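Local coordinates for conserved protein (PDB 1T57), which is of unknown function but binds flavin mononucleotide and magnesium, and belongs to a family related to the alpha/beta domain of pyruvate kinase, at residues G145-V148 with C149-A153; M135-T138 with L139-V142; G172-W176 with G177-A181; G111-A114 with L115-V118. All blocks are in the same frame, centred on the assembly; numbering follows the deposited sequence.

Contact 1: residues G145-V148 with C149-A153; sequences GFKV and CVEIA. With FMN (flavin mononucleotide), chain E.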
loop_
_atom_site.group_PDB
_atom_site.type_symbol
_atom_site.label_atom_id
_atom_site.label_comp_id
_atom_site.label_asym_id
_atom_site.label_seq_id
_atom_site.Cartn_x
_atom_site.Cartn_y
_atom_site.Cartn_z
ATOM N N GLY A 145 20.733 -10.084 12.103
ATOM C CA GLY A 145 21.862 -9.963 11.206
ATOM C C GLY A 145 21.504 -10.451 9.805
ATOM O O GLY A 145 21.959 -9.895 8.831
ATOM N N PHE A 146 20.654 -11.467 9.706
ATOM C CA PHE A 146 20.288 -11.988 8.396
ATOM C C PHE A 146 19.709 -10.831 7.594
ATOM O O PHE A 146 19.922 -10.698 6.382
ATOM C CB PHE A 146 19.256 -13.113 8.534
ATOM C CG PHE A 146 19.092 -13.965 7.297
ATOM C CD1 PHE A 146 19.798 -15.146 7.161
ATOM C CD2 PHE A 146 18.189 -13.615 6.306
ATOM C CE1 PHE A 146 19.618 -15.971 6.058
ATOM C CE2 PHE A 146 17.999 -14.431 5.195
ATOM C CZ PHE A 146 18.716 -15.620 5.077
ATOM N N LYS A 147 18.990 -9.960 8.280
ATOM C CA LYS A 147 18.375 -8.840 7.599
ATOM C C LYS A 147 19.401 -7.777 7.298
ATOM O O LYS A 147 19.345 -7.192 6.242
ATOM C CB LYS A 147 17.189 -8.285 8.424
ATOM C CG LYS A 147 17.337 -6.885 9.035
ATOM C CD LYS A 147 16.827 -5.808 8.115
ATOM C CE LYS A 147 16.383 -4.548 8.889
ATOM N NZ LYS A 147 17.405 -3.485 9.151
ATOM N N VAL A 148 20.376 -7.552 8.181
ATOM C CA VAL A 148 21.333 -6.487 7.871
ATOM C C VAL A 148 22.230 -6.914 6.755
ATOM O O VAL A 148 22.656 -6.089 5.948
ATOM C CB VAL A 148 22.184 -5.995 9.111
ATOM C CG1 VAL A 148 21.500 -6.344 10.399
ATOM C CG2 VAL A 148 23.583 -6.490 9.042
ATOM N N CYS A 149 22.467 -8.217 6.695
ATOM C CA CYS A 149 23.300 -8.798 5.664
ATOM C C CYS A 149 22.848 -8.453 4.259
ATOM O O CYS A 149 23.685 -8.006 3.480
ATOM C CB CYS A 149 23.398 -10.323 5.835
ATOM S SG CYS A 149 24.810 -10.840 6.859
ATOM N N VAL A 150 21.565 -8.636 3.909
ATOM C CA VAL A 150 21.176 -8.263 2.551
ATOM C C VAL A 150 21.119 -6.744 2.473
ATOM O O VAL A 150 21.554 -6.141 1.484
ATOM C CB VAL A 150 19.785 -8.894 2.075
ATOM C CG1 VAL A 150 19.341 -9.950 3.006
ATOM C CG2 VAL A 150 18.733 -7.845 1.909
ATOM N N GLU A 151 20.614 -6.120 3.534
ATOM C CA GLU A 151 20.495 -4.669 3.566
ATOM C C GLU A 151 21.805 -3.945 3.267
ATOM O O GLU A 151 21.864 -3.048 2.425
ATOM C CB GLU A 151 19.966 -4.210 4.923
ATOM C CG GLU A 151 19.688 -2.708 4.954
ATOM C CD GLU A 151 18.981 -2.227 6.214
ATOM O OE1 GLU A 151 18.055 -1.395 6.083
ATOM O OE2 GLU A 151 19.345 -2.653 7.332
ATOM N N ILE A 152 22.860 -4.306 3.981
ATOM C CA ILE A 152 24.123 -3.640 3.724
ATOM C C ILE A 152 24.636 -4.081 2.340
ATOM O O ILE A 152 25.385 -3.353 1.684
ATOM C CB ILE A 152 25.187 -3.918 4.870
ATOM C CG1 ILE A 152 25.323 -5.410 5.176
ATOM C CG2 ILE A 152 24.752 -3.282 6.182
ATOM C CD1 ILE A 152 26.544 -5.756 6.022
ATOM N N ALA A 153 24.212 -5.250 1.871
ATOM C CA ALA A 153 24.683 -5.695 0.557
ATOM C C ALA A 153 24.149 -4.739 -0.505
ATOM O O ALA A 153 24.885 -4.303 -1.372
ATOM C CB ALA A 153 24.247 -7.178 0.263
HETATM N N1 FMN E . 21.495 -4.489 14.315
HETATM C C2 FMN E . 20.289 -5.112 14.609
HETATM O O2 FMN E . 20.213 -5.906 15.527
HETATM N N3 FMN E . 19.178 -5.007 13.817
HETATM C C4 FMN E . 19.158 -4.103 12.785
HETATM O O4 FMN E . 18.196 -4.103 12.007
HETATM C C4A FMN E . 20.364 -3.485 12.446
HETATM N N5 FMN E . 20.406 -2.611 11.383
HETATM C C5A FMN E . 21.637 -2.239 10.895
HETATM C C6 FMN E . 21.657 -1.375 9.813
HETATM C C7 FMN E . 22.836 -0.860 9.350
HETATM C C7M FMN E . 22.741 0.118 8.224
HETATM C C8 FMN E . 23.917 -0.809 10.222
HETATM C C8M FMN E . 25.213 -0.132 9.812
HETATM C C9 FMN E . 23.907 -1.646 11.337
HETATM C C9A FMN E . 22.803 -2.451 11.637
HETATM N N10 FMN E . 22.711 -3.100 12.877
HETATM C C10 FMN E . 21.538 -3.745 13.177
HETATM C "C1'" FMN E . 23.912 -3.340 13.766
HETATM C "C2'" FMN E . 24.777 -4.404 13.150
HETATM O "O2'" FMN E . 23.956 -5.545 12.874
HETATM C "C3'" FMN E . 25.868 -4.837 14.103
HETATM O "O3'" FMN E . 25.326 -5.253 15.320
HETATM C "C4'" FMN E . 27.157 -4.012 14.252
HETATM O "O4'" FMN E . 28.004 -4.855 14.997
HETATM C "C5'" FMN E . 27.307 -2.761 15.090
HETATM O "O5'" FMN E . 28.704 -2.568 15.073
HETATM P P FMN E . 29.715 -2.348 16.304
HETATM O O1P FMN E . 30.988 -1.847 15.716
HETATM O O2P FMN E . 29.985 -3.638 17.104
HETATM O O3P FMN E . 29.076 -1.278 17.200
#

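Contact 2: residues M135-T138 with L139-V142; sequences MAET and LRMV. With MG (magnesium ion), chain D; FMN (flavin mononucleotide), chain E.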
loop_
_atom_site.group_PDB
_atom_site.type_symbol
_atom_site.label_atom_id
_atom_site.label_comp_id
_atom_site.label_asym_id
_atom_site.label_seq_id
_atom_site.Cartn_x
_atom_site.Cartn_y
_atom_site.Cartn_z
HETATM N N MSE A 135 9.848 -6.311 3.843
HETATM C CA MSE A 135 10.951 -7.157 3.398
HETATM C C MSE A 135 11.887 -7.404 4.571
HETATM O O MSE A 135 12.368 -8.513 4.777
HETATM C CB MSE A 135 11.720 -6.466 2.290
HETATM C CG MSE A 135 11.033 -6.470 0.927
HETATM SE SE MSE A 135 12.048 -5.468 -0.390
HETATM C CE MSE A 135 13.416 -6.786 -0.772
ATOM N N ALA A 136 12.116 -6.359 5.358
ATOM C CA ALA A 136 13.001 -6.460 6.506
ATOM C C ALA A 136 12.447 -7.337 7.640
ATOM O O ALA A 136 13.178 -8.170 8.177
ATOM C CB ALA A 136 13.323 -5.073 7.030
ATOM N N GLU A 137 11.173 -7.156 8.006
ATOM C CA GLU A 137 10.607 -7.962 9.070
ATOM C C GLU A 137 10.626 -9.428 8.616
ATOM O O GLU A 137 10.819 -10.353 9.424
ATOM C CB GLU A 137 9.186 -7.522 9.404
ATOM C CG GLU A 137 8.874 -7.633 10.891
ATOM C CD GLU A 137 9.824 -6.796 11.740
ATOM O OE1 GLU A 137 9.841 -6.947 12.982
ATOM O OE2 GLU A 137 10.571 -5.987 11.160
ATOM N N THR A 138 10.438 -9.634 7.315
ATOM C CA THR A 138 10.445 -10.966 6.754
ATOM C C THR A 138 11.848 -11.592 6.885
ATOM O O THR A 138 11.994 -12.762 7.298
ATOM C CB THR A 138 10.002 -10.918 5.298
ATOM O OG1 THR A 138 8.749 -10.233 5.230
ATOM C CG2 THR A 138 9.823 -12.327 4.735
ATOM N N LEU A 139 12.877 -10.811 6.554
ATOM C CA LEU A 139 14.239 -11.313 6.666
ATOM C C LEU A 139 14.563 -11.653 8.107
ATOM O O LEU A 139 15.266 -12.633 8.375
ATOM C CB LEU A 139 15.220 -10.300 6.089
ATOM C CG LEU A 139 15.143 -10.464 4.572
ATOM C CD1 LEU A 139 15.975 -9.464 3.872
ATOM C CD2 LEU A 139 15.576 -11.904 4.220
ATOM N N ARG A 140 14.005 -10.860 9.021
ATOM C CA ARG A 140 14.190 -11.042 10.459
ATOM C C ARG A 140 13.671 -12.370 11.062
ATOM O O ARG A 140 14.059 -12.741 12.179
ATOM C CB ARG A 140 13.571 -9.846 11.222
ATOM C CG ARG A 140 14.439 -8.596 11.228
ATOM C CD ARG A 140 13.734 -7.388 11.848
ATOM N NE ARG A 140 14.661 -6.270 12.065
ATOM C CZ ARG A 140 14.334 -4.989 11.899
ATOM N NH1 ARG A 140 13.101 -4.674 11.529
ATOM N NH2 ARG A 140 15.242 -4.026 12.042
HETATM N N MSE A 141 12.803 -13.086 10.354
HETATM C CA MSE A 141 12.326 -14.343 10.904
HETATM C C MSE A 141 13.509 -15.340 11.021
HETATM O O MSE A 141 13.362 -16.419 11.603
HETATM C CB MSE A 141 11.234 -14.947 10.027
HETATM C CG MSE A 141 10.154 -14.009 9.591
HETATM SE SE MSE A 141 9.009 -14.962 8.362
HETATM C CE MSE A 141 10.128 -14.953 6.799
ATOM N N VAL A 142 14.665 -14.993 10.449
ATOM C CA VAL A 142 15.839 -15.863 10.531
ATOM C C VAL A 142 16.733 -15.346 11.660
ATOM O O VAL A 142 17.168 -16.100 12.501
ATOM C CB VAL A 142 16.681 -15.896 9.220
ATOM C CG1 VAL A 142 17.877 -16.886 9.405
ATOM C CG2 VAL A 142 15.812 -16.330 8.058
HETATM MG MG MG D . 17.161 -17.994 14.146
HETATM N N1 FMN E . 21.495 -4.489 14.315
HETATM C C2 FMN E . 20.289 -5.112 14.609
HETATM O O2 FMN E . 20.213 -5.906 15.527
HETATM N N3 FMN E . 19.178 -5.007 13.817
HETATM C C4 FMN E . 19.158 -4.103 12.785
HETATM O O4 FMN E . 18.196 -4.103 12.007
HETATM C C4A FMN E . 20.364 -3.485 12.446
HETATM N N5 FMN E . 20.406 -2.611 11.383
HETATM C C5A FMN E . 21.637 -2.239 10.895
HETATM C C6 FMN E . 21.657 -1.375 9.813
HETATM C C7 FMN E . 22.836 -0.860 9.350
HETATM C C7M FMN E . 22.741 0.118 8.224
HETATM C C8 FMN E . 23.917 -0.809 10.222
HETATM C C8M FMN E . 25.213 -0.132 9.812
HETATM C C9 FMN E . 23.907 -1.646 11.337
HETATM C C9A FMN E . 22.803 -2.451 11.637
HETATM N N10 FMN E . 22.711 -3.100 12.877
HETATM C C10 FMN E . 21.538 -3.745 13.177
HETATM C "C1'" FMN E . 23.912 -3.340 13.766
HETATM C "C2'" FMN E . 24.777 -4.404 13.150
HETATM O "O2'" FMN E . 23.956 -5.545 12.874
HETATM C "C3'" FMN E . 25.868 -4.837 14.103
HETATM O "O3'" FMN E . 25.326 -5.253 15.320
HETATM C "C4'" FMN E . 27.157 -4.012 14.252
HETATM O "O4'" FMN E . 28.004 -4.855 14.997
HETATM C "C5'" FMN E . 27.307 -2.761 15.090
HETATM O "O5'" FMN E . 28.704 -2.568 15.073
HETATM P P FMN E . 29.715 -2.348 16.304
HETATM O O1P FMN E . 30.988 -1.847 15.716
HETATM O O2P FMN E . 29.985 -3.638 17.104
HETATM O O3P FMN E . 29.076 -1.278 17.200
#

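Contact 3: residues G172-W176 with G177-A181; sequences GGTAW and GADTA. With FMN (flavin mononucleotide), chain E.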
loop_
_atom_site.group_PDB
_atom_site.type_symbol
_atom_site.label_atom_id
_atom_site.label_comp_id
_atom_site.label_asym_id
_atom_site.label_seq_id
_atom_site.Cartn_x
_atom_site.Cartn_y
_atom_site.Cartn_z
ATOM N N GLY A 172 26.638 -9.385 9.636
ATOM C CA GLY A 172 25.797 -8.553 10.462
ATOM C C GLY A 172 25.602 -9.157 11.829
ATOM O O GLY A 172 26.038 -10.276 12.088
ATOM N N GLY A 173 24.940 -8.420 12.712
ATOM C CA GLY A 173 24.708 -8.945 14.038
ATOM C C GLY A 173 23.528 -8.319 14.741
ATOM O O GLY A 173 22.795 -7.525 14.157
ATOM N N THR A 174 23.345 -8.677 16.007
ATOM C CA THR A 174 22.252 -8.128 16.781
ATOM C C THR A 174 22.778 -6.976 17.638
ATOM O O THR A 174 23.450 -7.190 18.641
ATOM C CB THR A 174 21.612 -9.203 17.682
ATOM O OG1 THR A 174 21.200 -10.329 16.893
ATOM C CG2 THR A 174 20.416 -8.649 18.370
ATOM N N ALA A 175 22.477 -5.761 17.187
ATOM C CA ALA A 175 22.822 -4.498 17.832
ATOM C C ALA A 175 24.312 -4.230 17.985
ATOM O O ALA A 175 24.813 -3.223 17.514
ATOM C CB ALA A 175 22.115 -4.394 19.185
ATOM N N TRP A 176 25.025 -5.151 18.608
ATOM C CA TRP A 176 26.462 -4.993 18.807
ATOM C C TRP A 176 27.227 -6.156 18.199
ATOM O O TRP A 176 26.784 -7.308 18.277
ATOM C CB TRP A 176 26.764 -4.891 20.309
ATOM C CG TRP A 176 26.137 -3.686 20.923
ATOM C CD1 TRP A 176 26.512 -2.392 20.731
ATOM C CD2 TRP A 176 24.933 -3.644 21.701
ATOM N NE1 TRP A 176 25.609 -1.538 21.326
ATOM C CE2 TRP A 176 24.630 -2.277 21.930
ATOM C CE3 TRP A 176 24.079 -4.628 22.226
ATOM C CZ2 TRP A 176 23.495 -1.868 22.656
ATOM C CZ3 TRP A 176 22.953 -4.221 22.950
ATOM C CH2 TRP A 176 22.675 -2.852 23.156
ATOM N N GLY A 177 28.373 -5.852 17.592
ATOM C CA GLY A 177 29.212 -6.894 17.008
ATOM C C GLY A 177 28.572 -7.730 15.918
ATOM O O GLY A 177 27.760 -7.228 15.162
ATOM N N ALA A 178 28.906 -9.014 15.842
ATOM C CA ALA A 178 28.335 -9.848 14.795
ATOM C C ALA A 178 27.932 -11.292 15.174
ATOM O O ALA A 178 28.547 -11.932 16.034
ATOM C CB ALA A 178 29.290 -9.849 13.595
ATOM N N ASP A 179 26.880 -11.792 14.530
ATOM C CA ASP A 179 26.403 -13.153 14.779
ATOM C C ASP A 179 25.815 -13.806 13.515
ATOM O O ASP A 179 25.334 -14.936 13.545
ATOM C CB ASP A 179 25.387 -13.165 15.935
ATOM C CG ASP A 179 24.175 -12.301 15.670
ATOM O OD1 ASP A 179 23.396 -12.061 16.618
ATOM O OD2 ASP A 179 23.993 -11.858 14.521
ATOM N N THR A 180 25.875 -13.091 12.396
ATOM C CA THR A 180 25.370 -13.623 11.142
ATOM C C THR A 180 26.273 -13.274 9.987
ATOM O O THR A 180 26.693 -12.131 9.835
ATOM C CB THR A 180 24.000 -13.077 10.788
ATOM O OG1 THR A 180 23.093 -13.310 11.864
ATOM C CG2 THR A 180 23.496 -13.766 9.541
ATOM N N ALA A 181 26.584 -14.251 9.154
ATOM C CA ALA A 181 27.441 -13.982 8.003
ATOM C C ALA A 181 26.863 -14.795 6.887
ATOM O O ALA A 181 26.551 -15.964 7.074
ATOM C CB ALA A 181 28.875 -14.399 8.277
HETATM N N1 FMN E . 21.495 -4.489 14.315
HETATM C C2 FMN E . 20.289 -5.112 14.609
HETATM O O2 FMN E . 20.213 -5.906 15.527
HETATM N N3 FMN E . 19.178 -5.007 13.817
HETATM C C4 FMN E . 19.158 -4.103 12.785
HETATM O O4 FMN E . 18.196 -4.103 12.007
HETATM C C4A FMN E . 20.364 -3.485 12.446
HETATM N N5 FMN E . 20.406 -2.611 11.383
HETATM C C5A FMN E . 21.637 -2.239 10.895
HETATM C C6 FMN E . 21.657 -1.375 9.813
HETATM C C7 FMN E . 22.836 -0.860 9.350
HETATM C C7M FMN E . 22.741 0.118 8.224
HETATM C C8 FMN E . 23.917 -0.809 10.222
HETATM C C8M FMN E . 25.213 -0.132 9.812
HETATM C C9 FMN E . 23.907 -1.646 11.337
HETATM C C9A FMN E . 22.803 -2.451 11.637
HETATM N N10 FMN E . 22.711 -3.100 12.877
HETATM C C10 FMN E . 21.538 -3.745 13.177
HETATM C "C1'" FMN E . 23.912 -3.340 13.766
HETATM C "C2'" FMN E . 24.777 -4.404 13.150
HETATM O "O2'" FMN E . 23.956 -5.545 12.874
HETATM C "C3'" FMN E . 25.868 -4.837 14.103
HETATM O "O3'" FMN E . 25.326 -5.253 15.320
HETATM C "C4'" FMN E . 27.157 -4.012 14.252
HETATM O "O4'" FMN E . 28.004 -4.855 14.997
HETATM C "C5'" FMN E . 27.307 -2.761 15.090
HETATM O "O5'" FMN E . 28.704 -2.568 15.073
HETATM P P FMN E . 29.715 -2.348 16.304
HETATM O O1P FMN E . 30.988 -1.847 15.716
HETATM O O2P FMN E . 29.985 -3.638 17.104
HETATM O O3P FMN E . 29.076 -1.278 17.200
HETATM O O HOH W 1 21.120 -11.597 14.135
#

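Contact 4: residues G111-A114 with L115-V118; sequences GSHA and LSGV. With FMN (flavin mononucleotide), chain E.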
loop_
_atom_site.group_PDB
_atom_site.type_symbol
_atom_site.label_atom_id
_atom_site.label_comp_id
_atom_site.label_asym_id
_atom_site.label_seq_id
_atom_site.Cartn_x
_atom_site.Cartn_y
_atom_site.Cartn_z
ATOM N N GLY A 111 24.851 5.974 4.776
ATOM C CA GLY A 111 23.762 6.477 3.961
ATOM C C GLY A 111 22.441 5.949 4.475
ATOM O O GLY A 111 22.423 5.018 5.282
ATOM N N SER A 112 21.334 6.535 4.041
ATOM C CA SER A 112 20.037 6.062 4.508
ATOM C C SER A 112 19.960 4.538 4.330
ATOM O O SER A 112 20.378 4.012 3.300
ATOM C CB SER A 112 18.927 6.781 3.738
ATOM O OG SER A 112 19.031 6.496 2.378
ATOM N N HIS A 113 19.471 3.841 5.354
ATOM C CA HIS A 113 19.349 2.364 5.383
ATOM C C HIS A 113 18.455 1.759 4.297
ATOM O O HIS A 113 17.261 2.068 4.226
ATOM C CB HIS A 113 18.815 1.918 6.741
ATOM C CG HIS A 113 19.727 2.231 7.881
ATOM N ND1 HIS A 113 19.423 1.891 9.182
ATOM C CD2 HIS A 113 20.946 2.823 7.917
ATOM C CE1 HIS A 113 20.419 2.254 9.969
ATOM N NE2 HIS A 113 21.354 2.819 9.228
ATOM N N ALA A 114 19.023 0.844 3.511
ATOM C CA ALA A 114 18.321 0.236 2.379
ATOM C C ALA A 114 16.984 -0.471 2.600
ATOM O O ALA A 114 16.128 -0.408 1.727
ATOM C CB ALA A 114 19.285 -0.713 1.603
ATOM N N LEU A 115 16.783 -1.119 3.744
ATOM C CA LEU A 115 15.514 -1.822 3.971
ATOM C C LEU A 115 14.474 -1.151 4.840
ATOM O O LEU A 115 13.621 -1.817 5.406
ATOM C CB LEU A 115 15.772 -3.234 4.501
ATOM C CG LEU A 115 16.497 -4.144 3.477
ATOM C CD1 LEU A 115 16.655 -5.576 4.054
ATOM C CD2 LEU A 115 15.721 -4.165 2.150
ATOM N N SER A 116 14.543 0.173 4.908
ATOM C CA SER A 116 13.616 1.004 5.673
ATOM C C SER A 116 13.516 2.315 4.860
ATOM O O SER A 116 12.476 2.659 4.344
ATOM C CB SER A 116 14.193 1.274 7.077
ATOM O OG SER A 116 15.537 1.764 6.993
ATOM N N GLY A 117 14.617 3.036 4.733
ATOM C CA GLY A 117 14.574 4.243 3.932
ATOM C C GLY A 117 13.609 5.321 4.422
ATOM O O GLY A 117 13.316 5.460 5.607
ATOM N N VAL A 118 13.153 6.112 3.472
ATOM C CA VAL A 118 12.224 7.187 3.704
ATOM C C VAL A 118 10.875 6.529 4.049
ATOM O O VAL A 118 9.983 7.160 4.605
ATOM C CB VAL A 118 12.170 8.104 2.422
ATOM C CG1 VAL A 118 11.030 9.124 2.493
ATOM C CG2 VAL A 118 13.512 8.838 2.286
HETATM N N1 FMN E . 21.495 -4.489 14.315
HETATM C C2 FMN E . 20.289 -5.112 14.609
HETATM O O2 FMN E . 20.213 -5.906 15.527
HETATM N N3 FMN E . 19.178 -5.007 13.817
HETATM C C4 FMN E . 19.158 -4.103 12.785
HETATM O O4 FMN E . 18.196 -4.103 12.007
HETATM C C4A FMN E . 20.364 -3.485 12.446
HETATM N N5 FMN E . 20.406 -2.611 11.383
HETATM C C5A FMN E . 21.637 -2.239 10.895
HETATM C C6 FMN E . 21.657 -1.375 9.813
HETATM C C7 FMN E . 22.836 -0.860 9.350
HETATM C C7M FMN E . 22.741 0.118 8.224
HETATM C C8 FMN E . 23.917 -0.809 10.222
HETATM C C8M FMN E . 25.213 -0.132 9.812
HETATM C C9 FMN E . 23.907 -1.646 11.337
HETATM C C9A FMN E . 22.803 -2.451 11.637
HETATM N N10 FMN E . 22.711 -3.100 12.877
HETATM C C10 FMN E . 21.538 -3.745 13.177
HETATM C "C1'" FMN E . 23.912 -3.340 13.766
HETATM C "C2'" FMN E . 24.777 -4.404 13.150
HETATM O "O2'" FMN E . 23.956 -5.545 12.874
HETATM C "C3'" FMN E . 25.868 -4.837 14.103
HETATM O "O3'" FMN E . 25.326 -5.253 15.320
HETATM C "C4'" FMN E . 27.157 -4.012 14.252
HETATM O "O4'" FMN E . 28.004 -4.855 14.997
HETATM C "C5'" FMN E . 27.307 -2.761 15.090
HETATM O "O5'" FMN E . 28.704 -2.568 15.073
HETATM P P FMN E . 29.715 -2.348 16.304
HETATM O O1P FMN E . 30.988 -1.847 15.716
HETATM O O2P FMN E . 29.985 -3.638 17.104
HETATM O O3P FMN E . 29.076 -1.278 17.200
#

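Contact 1: residues G145-V148 with C149-A153
K147 and E151, one helical turn apart, run side by side in the same direction and join in a salt bridge, with K147 NZ 2.8 Å from E151 OE2. The ammonium comes from above the carboxylate plane, 40° out of it. It reaches this place because the lysine chain bends at chi2 and chi4, and from there NZ also donates to FMN O4, at 3.0 Å. E151 keeps its chain extended, CG anti to the backbone N (chi1 -174°), and its second oxygen, OE1, accepts from the amide of L115 in a neighbouring loop. With both oxygens engaged, rotation of the carboxylate is probably restrained, while OE2 lies 3.6 Å from FMN C6.

V148 CG1 packs against the flavin, 3.6 Å from FMN O2' and 3.7 Å from FMN C4A. Between V148 and I152 the fit is looser, CG2 and CD1 being 4.3 Å apart. All nine residues are buried, so the contrast is between tight and looser packing. The bonds C149 N to G145 O and E151 N to K147 O keep the turns regular. This is an i to i+4 Lys-Glu pair on an alpha-helix that forms one wall of the flavin pocket.

Contact 2: residues M135-T138 with L139-V142
R140 grips the end of E137 through NH1, which donates to E137 OE2 at 2.9 Å in a salt bridge. The carboxylate oxygen lies in the guanidinium plane and is met on its syn side, although the two planes stand 71° apart. The same guanidinium donates from NH2 to FMN O4 at 3.0 Å, so one flat group spans carboxylate and flavin.

Further out, the arginine chain is extended from CG to NE and carries the group outward and back past the A136 carbonyl, while the glutamate bends back to it at chi2 (59°). R140 NE donates to Q144 OE1, which probably limits rotation of the guanidinium, and a weak, long ion pair links E137 OE1 to R125 of the fourth subunit.

Backbone bonds set the base of this arrangement: L139 N to M135 O and R140 N to A136 O are helical, whereas M141 N turns back three residues to T138 O at 3.2 Å. Beyond it V142 O binds a magnesium ion at 2.5 Å, which P204 O also binds. L139 packs on F146 and V150 of the next helix. The arrangement is that of a helix C-terminus leading into a short connection, with a flavin-binding arginine and a metal-binding carbonyl two residues apart.

Contact 3: residues G172-W176 with G177-A181
T174 and D179 meet across the turn through a hydrogen bond from T174 OG1 to D179 OD1, 2.8 Å long, which uses the syn lone pair of the carboxylate. The two side chains approach at a slant. The aspartate gets there with CG between its backbone N and carbonyl carbon (chi1 59°), folding the carboxylate back over the turn. D179 OD1 also accepts from the amide of G32, and a water donates to both T174 OG1 and D179 OD2, so direct and water-mediated bonds hold the same pair of side chains. T180 OG1 is hydrogen-bonded to S143 OG.

Among the backbone bonds, G172 N donates to T180 O at 2.8 Å, and G172 O receives both D179 N and T180 N. D179 and T180 thus face the single residue G172, a classic beta bulge, where antiparallel strands 168-172 and 180-185 part to form the connecting turn. G173 and A178 pack backbone to backbone, with their CA atoms 3.8 Å apart.

This turn binds the flavin through main-chain atoms. G173 N donates to FMN O2' at 3.0 Å, and that hydroxyl in turn donates to G173 O. A175 N reaches the isoalloxazine at FMN O2, 2.8 Å away, with a longer bond to N1. At the far end of the ligand, G177 N holds phosphate oxygen O2P at 2.8 Å, while G177 O lies very close to ribityl O4', too close for the length to be relied on. On the outer side, A175 CB lies over one face of the W176 ring, offset toward its rim.

Contact 4: residues G111-A114 with L115-V118
H113 is joined to S116 and G117 by weak hydrogen bonds centred on its carbonyl oxygen. G117 N comes nearest, 2.9 Å from H113 O, but its N-H is bent well off line at 127°. S116 N approaches more directly, at 154°, yet is 3.4 Å from H113 O. S116 OG adds a third donor at 3.3 Å, brought there by a chi1 of 51° that sets the hydroxyl between the backbone N and the carbonyl carbon. In this position OG also touches H113 CB, 3.3 Å away. Three donors therefore gather round one oxygen, none of them in a strong bond.

H113 to S116 forms a type I beta turn within the loop that leads from strand 107-109 to helix 118-126, and G117 follows with a positive phi.

Ring packing belongs to the flavin side. FMN C7M sits over one face of the H113 imidazole, displaced toward the rim, and comes within 3.2 Å of H113 NE2. That nitrogen accepts from the amide of H82, whose ring also meets the imidazole edge-to-face, and the rings of H81 and F85 lie against it too. The outer packing is mostly apolar: L115 packs on V150 of helix 144-158 and on A136 and L139 of helix 131-139, and A114 touches I154 and M155, also of helix 144-158. S116 lies against M189 of the third subunit.

Along the chain the order is contact 4, 2, 1 and 3, and all four reach the same flavin within one alpha/beta domain. Contact 1, on helix 144-158, lies nearest the middle of the chain, and its centre is about 10 Å from those of contacts 2 and 3 and about 12 Å from that of contact 4; it touches all three. Contact 2 ends helix 131-139, whereas contact 3 joins two antiparallel strands of the mixed sheet. Contacts 3 and 4 do not touch, their centres about 18 Å apart. The pocket is thus assembled from separate parts of the fold, the phosphate end bonded by the 172-181 turn and the dimethylbenzene end packed against the 111-118 loop.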